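Local coordinates for nonstructural protein 2 (Human rotavirus C, PDB 2GU0) that probably takes part in viral genome replication and packaging as a homooctamer that binds single-stranded RNA and hydrolyses nucleoside triphosphates, at residues Tyr184-Asn189 / Trp223-His228; Ser154-Tyr159 / Ile166-Tyr171; Phe202-Arg207 / Arg296-Lys301. All blocks are in the same frame, centred on the assembly; numbering follows the deposited sequence.

Interaction 1 (Tyr184-Asn189 / Trp223-His228)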
# COMPACT_ATOMS: atom_id res chain seq x y z
N TYR A 184 23.75 -28.95 -9.20
CA TYR A 184 24.81 -27.98 -9.01
C TYR A 184 25.76 -28.20 -10.18
O TYR A 184 25.69 -29.24 -10.84
CB TYR A 184 25.58 -28.21 -7.71
CG TYR A 184 24.74 -28.10 -6.47
CD1 TYR A 184 23.89 -29.13 -6.10
CD2 TYR A 184 24.80 -26.97 -5.66
CE1 TYR A 184 23.12 -29.06 -4.95
CE2 TYR A 184 24.04 -26.88 -4.50
CZ TYR A 184 23.20 -27.93 -4.16
OH TYR A 184 22.44 -27.89 -3.02
N LYS A 185 26.63 -27.24 -10.44
CA LYS A 185 27.57 -27.39 -11.54
C LYS A 185 29.02 -27.10 -11.12
O LYS A 185 29.30 -26.10 -10.46
CB LYS A 185 27.18 -26.49 -12.71
CG LYS A 185 28.01 -26.74 -13.96
CD LYS A 185 27.65 -25.83 -15.13
CE LYS A 185 26.30 -26.16 -15.73
NZ LYS A 185 26.04 -25.34 -16.94
N ILE A 186 29.92 -27.99 -11.51
CA ILE A 186 31.35 -27.86 -11.23
C ILE A 186 32.03 -27.40 -12.50
O ILE A 186 31.89 -28.03 -13.54
CB ILE A 186 31.95 -29.22 -10.86
CG1 ILE A 186 31.15 -29.87 -9.74
CG2 ILE A 186 33.39 -29.05 -10.47
CD1 ILE A 186 31.60 -31.28 -9.46
N THR A 187 32.78 -26.32 -12.44
CA THR A 187 33.48 -25.85 -13.64
C THR A 187 34.88 -25.48 -13.23
O THR A 187 35.08 -24.98 -12.14
CB THR A 187 32.80 -24.59 -14.25
OG1 THR A 187 32.86 -23.51 -13.31
CG2 THR A 187 31.36 -24.86 -14.57
N ILE A 188 35.87 -25.74 -14.09
CA ILE A 188 37.26 -25.39 -13.76
C ILE A 188 37.45 -23.89 -14.01
O ILE A 188 36.82 -23.32 -14.91
CB ILE A 188 38.28 -26.17 -14.62
CG1 ILE A 188 37.92 -26.05 -16.10
CG2 ILE A 188 38.33 -27.62 -14.17
CD1 ILE A 188 38.74 -26.95 -17.02
N ASN A 189 38.31 -23.26 -13.23
CA ASN A 189 38.52 -21.83 -13.40
C ASN A 189 39.48 -21.51 -14.54
O ASN A 189 39.50 -20.39 -15.03
CB ASN A 189 39.03 -21.22 -12.09
CG ASN A 189 38.18 -21.60 -10.89
OD1 ASN A 189 36.96 -21.62 -10.97
ND2 ASN A 189 38.83 -21.90 -9.77
N TRP A 223 31.14 -30.29 -15.03
CA TRP A 223 30.37 -31.38 -14.43
C TRP A 223 29.09 -31.00 -13.71
O TRP A 223 28.94 -29.90 -13.19
CB TRP A 223 31.29 -32.15 -13.49
CG TRP A 223 32.55 -32.55 -14.15
CD1 TRP A 223 32.79 -33.71 -14.82
CD2 TRP A 223 33.71 -31.74 -14.33
NE1 TRP A 223 34.03 -33.67 -15.41
CE2 TRP A 223 34.62 -32.47 -15.13
CE3 TRP A 223 34.08 -30.45 -13.91
CZ2 TRP A 223 35.86 -31.97 -15.51
CZ3 TRP A 223 35.32 -29.95 -14.29
CH2 TRP A 223 36.20 -30.70 -15.09
N ARG A 224 28.15 -31.94 -13.68
CA ARG A 224 26.88 -31.71 -13.02
C ARG A 224 26.69 -32.68 -11.84
O ARG A 224 26.81 -33.89 -11.99
CB ARG A 224 25.74 -31.86 -14.03
CG ARG A 224 24.39 -31.35 -13.53
CD ARG A 224 23.36 -31.22 -14.64
NE ARG A 224 23.70 -30.16 -15.58
CZ ARG A 224 22.93 -29.10 -15.85
NH1 ARG A 224 21.75 -28.95 -15.24
NH2 ARG A 224 23.33 -28.20 -16.74
N LEU A 225 26.43 -32.12 -10.66
CA LEU A 225 26.18 -32.91 -9.46
C LEU A 225 24.69 -33.24 -9.52
O LEU A 225 23.86 -32.34 -9.44
CB LEU A 225 26.47 -32.10 -8.20
CG LEU A 225 27.96 -31.88 -7.88
CD1 LEU A 225 28.11 -30.90 -6.76
CD2 LEU A 225 28.59 -33.21 -7.51
N VAL A 226 24.37 -34.52 -9.69
CA VAL A 226 22.98 -34.94 -9.78
C VAL A 226 22.61 -35.91 -8.67
O VAL A 226 23.49 -36.53 -8.08
CB VAL A 226 22.70 -35.60 -11.15
CG1 VAL A 226 22.99 -34.61 -12.25
CG2 VAL A 226 23.55 -36.85 -11.33
N LEU A 227 21.32 -36.03 -8.38
CA LEU A 227 20.86 -36.94 -7.34
C LEU A 227 21.05 -38.38 -7.77
O LEU A 227 20.82 -38.71 -8.94
CB LEU A 227 19.38 -36.70 -7.02
CG LEU A 227 18.94 -35.78 -5.86
CD1 LEU A 227 20.14 -35.18 -5.18
CD2 LEU A 227 18.00 -34.72 -6.40
N HIS A 228 21.47 -39.24 -6.84
CA HIS A 228 21.67 -40.65 -7.16
C HIS A 228 20.39 -41.19 -7.81
O HIS A 228 20.45 -42.02 -8.73
CB HIS A 228 21.98 -41.46 -5.89
CG HIS A 228 23.34 -41.17 -5.31
ND1 HIS A 228 24.49 -41.18 -6.07
CD2 HIS A 228 23.72 -40.91 -4.04
CE1 HIS A 228 25.53 -40.94 -5.29
NE2 HIS A 228 25.09 -40.77 -4.05
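K185 and R224 face each other as an antiparallel non-hydrogen-bonded pair, with Y184-L225 and I186-W223 as the hydrogen-bonded pairs flanking it. I186 and W223 exchange two bonds, I186 N to W223 O at 2.7 Å and W223 N to I186 O at 2.8 Å, the latter almost straight at 175°. L225 N gives a further bond to Y184 O at 3.0 Å, its donor lying above the carbonyl plane, while the return bond from Y184 N to L225 O is weak.

Apolar packing fills the face carrying Y184, I186, W223 and L225. I186 CG2 lies 3.8 Å from W223 CE3, and I188 CG2 reaches the indole edge in its plane, 3.8 Å from CZ3. I186 extends CD1 to within 4.0 Å of L225 CG. Isoleucines suit this buried face because their branched carbons pack against the indole.

The other face is charged. K185 sets CG anti to the backbone N (chi1 -172°), which places it 3.4 Å from W223 O. Farther out, K185 NZ comes 3.9 Å from R224 NH2. The nearby acids would probably offset this repulsion: E153 and E147 form salt bridges with K185, and E183 with R224. Both basic residues are predicted to bind ATP, and K185 lies beside H222, the predicted catalytic histidine of this HIT-like domain.

Strand 182-188 is the central one of five in an antiparallel sheet and 222-227 its neighbour, with 164-170 and 213-216 on their far sides.

Interaction 2 (Ser154-Tyr159 / Ile166-Tyr171)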
# COMPACT_ATOMS: atom_id res chain seq x y z
N SER A 154 25.51 -19.98 -13.96
CA SER A 154 25.08 -19.44 -12.68
C SER A 154 26.09 -18.79 -11.72
O SER A 154 27.23 -19.24 -11.59
CB SER A 154 24.29 -20.53 -11.94
OG SER A 154 24.12 -20.25 -10.56
N ASN A 155 25.61 -17.75 -11.04
CA ASN A 155 26.30 -16.93 -10.03
C ASN A 155 26.41 -17.60 -8.68
O ASN A 155 27.43 -17.52 -8.01
CB ASN A 155 25.52 -15.65 -9.75
CG ASN A 155 25.83 -14.56 -10.69
OD1 ASN A 155 25.21 -13.52 -10.67
ND2 ASN A 155 26.83 -14.78 -11.53
N ASP A 156 25.30 -18.20 -8.28
CA ASP A 156 25.18 -18.82 -6.98
C ASP A 156 26.37 -19.70 -6.61
O ASP A 156 26.32 -20.93 -6.75
CB ASP A 156 23.87 -19.60 -6.95
CG ASP A 156 23.26 -19.62 -5.59
OD1 ASP A 156 23.65 -18.78 -4.77
OD2 ASP A 156 22.38 -20.45 -5.34
N ILE A 157 27.43 -19.07 -6.11
CA ILE A 157 28.63 -19.81 -5.74
C ILE A 157 28.56 -20.45 -4.37
O ILE A 157 28.54 -19.77 -3.34
CB ILE A 157 29.87 -18.91 -5.79
CG1 ILE A 157 30.13 -18.51 -7.24
CG2 ILE A 157 31.06 -19.64 -5.20
CD1 ILE A 157 31.36 -17.67 -7.42
N VAL A 158 28.54 -21.78 -4.36
CA VAL A 158 28.45 -22.54 -3.13
C VAL A 158 29.79 -23.08 -2.62
O VAL A 158 29.89 -23.55 -1.49
CB VAL A 158 27.43 -23.69 -3.32
CG1 VAL A 158 27.35 -24.54 -2.07
CG2 VAL A 158 26.08 -23.09 -3.63
N TYR A 159 30.81 -23.00 -3.46
CA TYR A 159 32.16 -23.45 -3.10
C TYR A 159 33.17 -22.99 -4.13
O TYR A 159 32.90 -22.95 -5.33
CB TYR A 159 32.23 -24.97 -3.02
CG TYR A 159 33.65 -25.50 -2.85
CD1 TYR A 159 34.25 -25.58 -1.60
CD2 TYR A 159 34.40 -25.91 -3.96
CE1 TYR A 159 35.55 -26.05 -1.44
CE2 TYR A 159 35.70 -26.37 -3.82
CZ TYR A 159 36.27 -26.44 -2.55
OH TYR A 159 37.56 -26.89 -2.40
N ILE A 166 31.81 -24.43 -7.46
CA ILE A 166 30.52 -25.11 -7.50
C ILE A 166 29.41 -24.06 -7.47
O ILE A 166 29.39 -23.21 -6.59
CB ILE A 166 30.33 -26.07 -6.30
CG1 ILE A 166 31.42 -27.13 -6.30
CG2 ILE A 166 29.00 -26.77 -6.41
CD1 ILE A 166 31.25 -28.13 -5.19
N THR A 167 28.51 -24.09 -8.44
CA THR A 167 27.42 -23.13 -8.50
C THR A 167 26.08 -23.83 -8.47
O THR A 167 25.93 -24.91 -9.03
CB THR A 167 27.50 -22.31 -9.78
OG1 THR A 167 27.73 -23.19 -10.88
CG2 THR A 167 28.62 -21.28 -9.69
N LYS A 168 25.10 -23.23 -7.81
CA LYS A 168 23.79 -23.85 -7.71
C LYS A 168 22.86 -23.60 -8.90
O LYS A 168 22.62 -22.46 -9.28
CB LYS A 168 23.09 -23.42 -6.41
CG LYS A 168 21.61 -23.68 -6.40
CD LYS A 168 21.00 -23.37 -5.05
CE LYS A 168 21.20 -24.51 -4.08
NZ LYS A 168 20.52 -25.74 -4.59
N LEU A 169 22.36 -24.68 -9.48
CA LEU A 169 21.44 -24.61 -10.62
C LEU A 169 20.04 -24.82 -10.05
O LEU A 169 19.62 -25.94 -9.74
CB LEU A 169 21.78 -25.69 -11.65
CG LEU A 169 23.12 -25.41 -12.34
CD1 LEU A 169 23.51 -26.52 -13.29
CD2 LEU A 169 23.00 -24.10 -13.08
N ASP A 170 19.34 -23.70 -9.90
CA ASP A 170 18.00 -23.71 -9.35
C ASP A 170 17.05 -23.22 -10.41
O ASP A 170 16.98 -22.02 -10.69
CB ASP A 170 17.94 -22.78 -8.14
CG ASP A 170 16.70 -22.98 -7.31
OD1 ASP A 170 16.44 -22.15 -6.42
OD2 ASP A 170 15.98 -23.98 -7.55
N TYR A 171 16.30 -24.14 -10.98
CA TYR A 171 15.36 -23.82 -12.03
C TYR A 171 13.98 -23.60 -11.44
O TYR A 171 13.12 -22.99 -12.06
CB TYR A 171 15.35 -24.95 -13.05
CG TYR A 171 16.71 -25.17 -13.67
CD1 TYR A 171 17.30 -26.42 -13.70
CD2 TYR A 171 17.41 -24.10 -14.21
CE1 TYR A 171 18.57 -26.60 -14.27
CE2 TYR A 171 18.67 -24.26 -14.77
CZ TYR A 171 19.24 -25.51 -14.80
OH TYR A 171 20.48 -25.65 -15.38
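A β hairpin with a classic bulge joins S154-Y159 to I166-Y171, at the margin of the five-stranded antiparallel sheet of the C-terminal, HIT-like domain. V158 and Y159 together face the single residue I166, so the register shifts by one between the I157-T167 and Y159-I166 pairs. I166 O takes V158 N at 2.8 Å and, weakly, Y159 N; I166 N closes the pair with a bond to Y159 O, also 2.8 Å. Before the bulge, K168 N donates to D156 O in the carbonyl plane, and T167 CA makes a CA-H...O contact with the same oxygen.

Y159 and I166 carry the apolar side of the hairpin. Their CB atoms are 3.9 Å apart, and I166 CG1 and CD1 approach CD2 of the tyrosine ring obliquely. Tyrosine suits this place because its ring packs while its hydroxyl bonds to D161; the ring also stacks on Y205 of helix 196-209.

D156 and K168 run side by side, pointing the same way, yet OD2 of the aspartate meets the aliphatic part of the lysine, 3.2 Å from CD. Bends at chi3 and chi4 take K168 NZ to a weak bond with Y184 OH, leaving it 5.7 Å from D156 OD2, too far for a salt bridge. The hairpin also packs against another chain, where I157 touches L48 of a neighbouring subunit.

Ahead of the strand, serine suits position 154 because its short side chain puts a hydroxyl within bonding distance of the neighbouring backbone: S154 OG, set anti to the backbone N (chi1 165°), donates to K168 O at 3.0 Å from above the carbonyl plane.

Interaction 3 (Phe202-Arg207 / Arg296-Lys301)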
# COMPACT_ATOMS: atom_id res chain seq x y z
N PHE A 202 39.21 -32.18 -3.63
CA PHE A 202 37.90 -31.79 -4.10
C PHE A 202 36.95 -33.00 -4.08
O PHE A 202 35.79 -32.90 -3.66
CB PHE A 202 38.04 -31.21 -5.51
CG PHE A 202 36.76 -30.72 -6.11
CD1 PHE A 202 36.11 -29.61 -5.59
CD2 PHE A 202 36.18 -31.39 -7.18
CE1 PHE A 202 34.91 -29.16 -6.13
CE2 PHE A 202 34.99 -30.96 -7.73
CZ PHE A 202 34.35 -29.85 -7.20
N ALA A 203 37.45 -34.15 -4.54
CA ALA A 203 36.69 -35.40 -4.59
C ALA A 203 36.15 -35.72 -3.21
O ALA A 203 35.00 -36.12 -3.05
CB ALA A 203 37.59 -36.53 -5.08
N ALA A 204 37.01 -35.55 -2.21
CA ALA A 204 36.65 -35.80 -0.83
C ALA A 204 35.71 -34.69 -0.38
O ALA A 204 34.76 -34.94 0.35
CB ALA A 204 37.89 -35.81 0.04
N TYR A 205 35.98 -33.47 -0.84
CA TYR A 205 35.13 -32.35 -0.46
C TYR A 205 33.68 -32.59 -0.85
O TYR A 205 32.79 -32.38 -0.03
CB TYR A 205 35.59 -31.04 -1.10
CG TYR A 205 34.69 -29.89 -0.72
CD1 TYR A 205 34.90 -29.18 0.46
CD2 TYR A 205 33.56 -29.57 -1.48
CE1 TYR A 205 34.00 -28.19 0.87
CE2 TYR A 205 32.65 -28.59 -1.07
CZ TYR A 205 32.88 -27.90 0.10
OH TYR A 205 31.98 -26.96 0.52
N ILE A 206 33.43 -33.00 -2.09
CA ILE A 206 32.04 -33.20 -2.49
C ILE A 206 31.42 -34.48 -1.94
O ILE A 206 30.20 -34.62 -1.92
CB ILE A 206 31.85 -33.18 -4.03
CG1 ILE A 206 32.74 -34.22 -4.70
CG2 ILE A 206 32.14 -31.78 -4.57
CD1 ILE A 206 32.55 -34.29 -6.20
N ARG A 207 32.25 -35.42 -1.49
CA ARG A 207 31.68 -36.65 -0.95
C ARG A 207 30.99 -36.31 0.36
O ARG A 207 29.90 -36.80 0.62
CB ARG A 207 32.75 -37.69 -0.69
CG ARG A 207 33.02 -38.61 -1.86
CD ARG A 207 33.34 -40.02 -1.36
NE ARG A 207 32.17 -40.89 -1.43
CZ ARG A 207 32.00 -42.00 -0.71
NH1 ARG A 207 32.93 -42.37 0.17
NH2 ARG A 207 30.91 -42.73 -0.87
N ARG A 296 37.57 -42.34 0.28
CA ARG A 296 36.78 -42.61 1.48
C ARG A 296 37.56 -42.11 2.69
O ARG A 296 37.02 -41.36 3.52
CB ARG A 296 36.53 -44.11 1.64
CG ARG A 296 35.58 -44.72 0.66
CD ARG A 296 35.63 -46.22 0.81
NE ARG A 296 34.72 -46.91 -0.09
CZ ARG A 296 34.73 -48.23 -0.28
NH1 ARG A 296 35.61 -48.99 0.36
NH2 ARG A 296 33.85 -48.79 -1.11
N THR A 297 38.81 -42.53 2.79
CA THR A 297 39.69 -42.13 3.89
C THR A 297 39.76 -40.61 3.96
O THR A 297 39.73 -40.03 5.04
CB THR A 297 41.14 -42.69 3.69
OG1 THR A 297 41.15 -44.10 3.92
CG2 THR A 297 42.13 -42.01 4.64
N ALA A 298 39.85 -39.99 2.79
CA ALA A 298 39.92 -38.55 2.71
C ALA A 298 38.62 -37.91 3.19
O ALA A 298 38.65 -36.85 3.83
CB ALA A 298 40.23 -38.12 1.28
N THR A 299 37.48 -38.54 2.91
CA THR A 299 36.21 -37.96 3.35
C THR A 299 35.94 -38.19 4.84
O THR A 299 35.36 -37.33 5.50
CB THR A 299 35.02 -38.50 2.51
OG1 THR A 299 34.80 -39.88 2.79
CG2 THR A 299 35.32 -38.36 1.04
N ASN A 300 36.36 -39.33 5.38
CA ASN A 300 36.17 -39.58 6.82
C ASN A 300 37.03 -38.57 7.58
O ASN A 300 36.65 -38.08 8.64
CB ASN A 300 36.62 -41.00 7.20
CG ASN A 300 35.83 -42.08 6.50
OD1 ASN A 300 34.60 -42.02 6.42
ND2 ASN A 300 36.53 -43.09 5.99
N LYS A 301 38.19 -38.26 7.02
CA LYS A 301 39.13 -37.31 7.60
C LYS A 301 38.49 -35.91 7.69
O LYS A 301 38.74 -35.17 8.64
CB LYS A 301 40.41 -37.27 6.74
CG LYS A 301 41.46 -36.25 7.14
CD LYS A 301 42.10 -36.54 8.48
CE LYS A 301 43.18 -35.49 8.80
NZ LYS A 301 43.88 -35.75 10.09
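A204 and T299 mark the nearest backbone approach of two helices, their CA atoms 4.7 Å apart, where the axes of 202-207 and 296-301 cross at -59° with a closest separation of 8.3 Å. Small side chains permit so close a crossing. A204 CB points at the partner helix and meets A298 CB at 3.5 Å, methyl against methyl. T299 adds its own methyl, CG2, which lies 3.8 Å from A204 CB.

The torsion of T299 divides its two branches. OG1 sits between the backbone N and the carbonyl carbon (chi1 69°), where it donates to R296 O at 2.8 Å; that oxygen also accepts the helical bond from N300 N. CG2, anti to the carbonyl carbon, is left to face A204 and the aliphatic part of R207. Threonine is apt here, since its hydroxyl is satisfied within its own helix.

The R207 chain is bent at chi2 and chi3, and its NH1 lies obliquely to R296 CG, 3.6 Å away. The guanidinium planes are inclined by 39°, and R296 of a neighbouring subunit packs against both residues.

No hydrogen bond or salt bridge links the two segments. The contact therefore rests on van der Waals packing, of the small methyl groups and of the R207 chain, while the gathering of like-charged arginines at its border would probably be unfavourable unless solvent or counter-ions screen it.

All three contacts lie in the C-terminal, HIT-like domain. Interactions 1 and 2 are neighbours in one antiparallel sheet, their centres about 9 Å apart, joined where strand 164-170 pairs with 182-188 through a probable hydrogen bond from K185 N to T167 O. Interaction 3 lies farther out, its centre about 16 Å from that of interaction 1 and 21 Å from that of interaction 2. Along the chain, interaction 2 closes before the other two open, whereas the segments of 1 and 3 alternate. Helix 196-209 connects them: F202 touches I186, Y159 and I166. The predicted nucleotide-binding residues of interaction 1 lie on a sheet whose apolar face packs against this helix, which packs through A204 against helix 293-307.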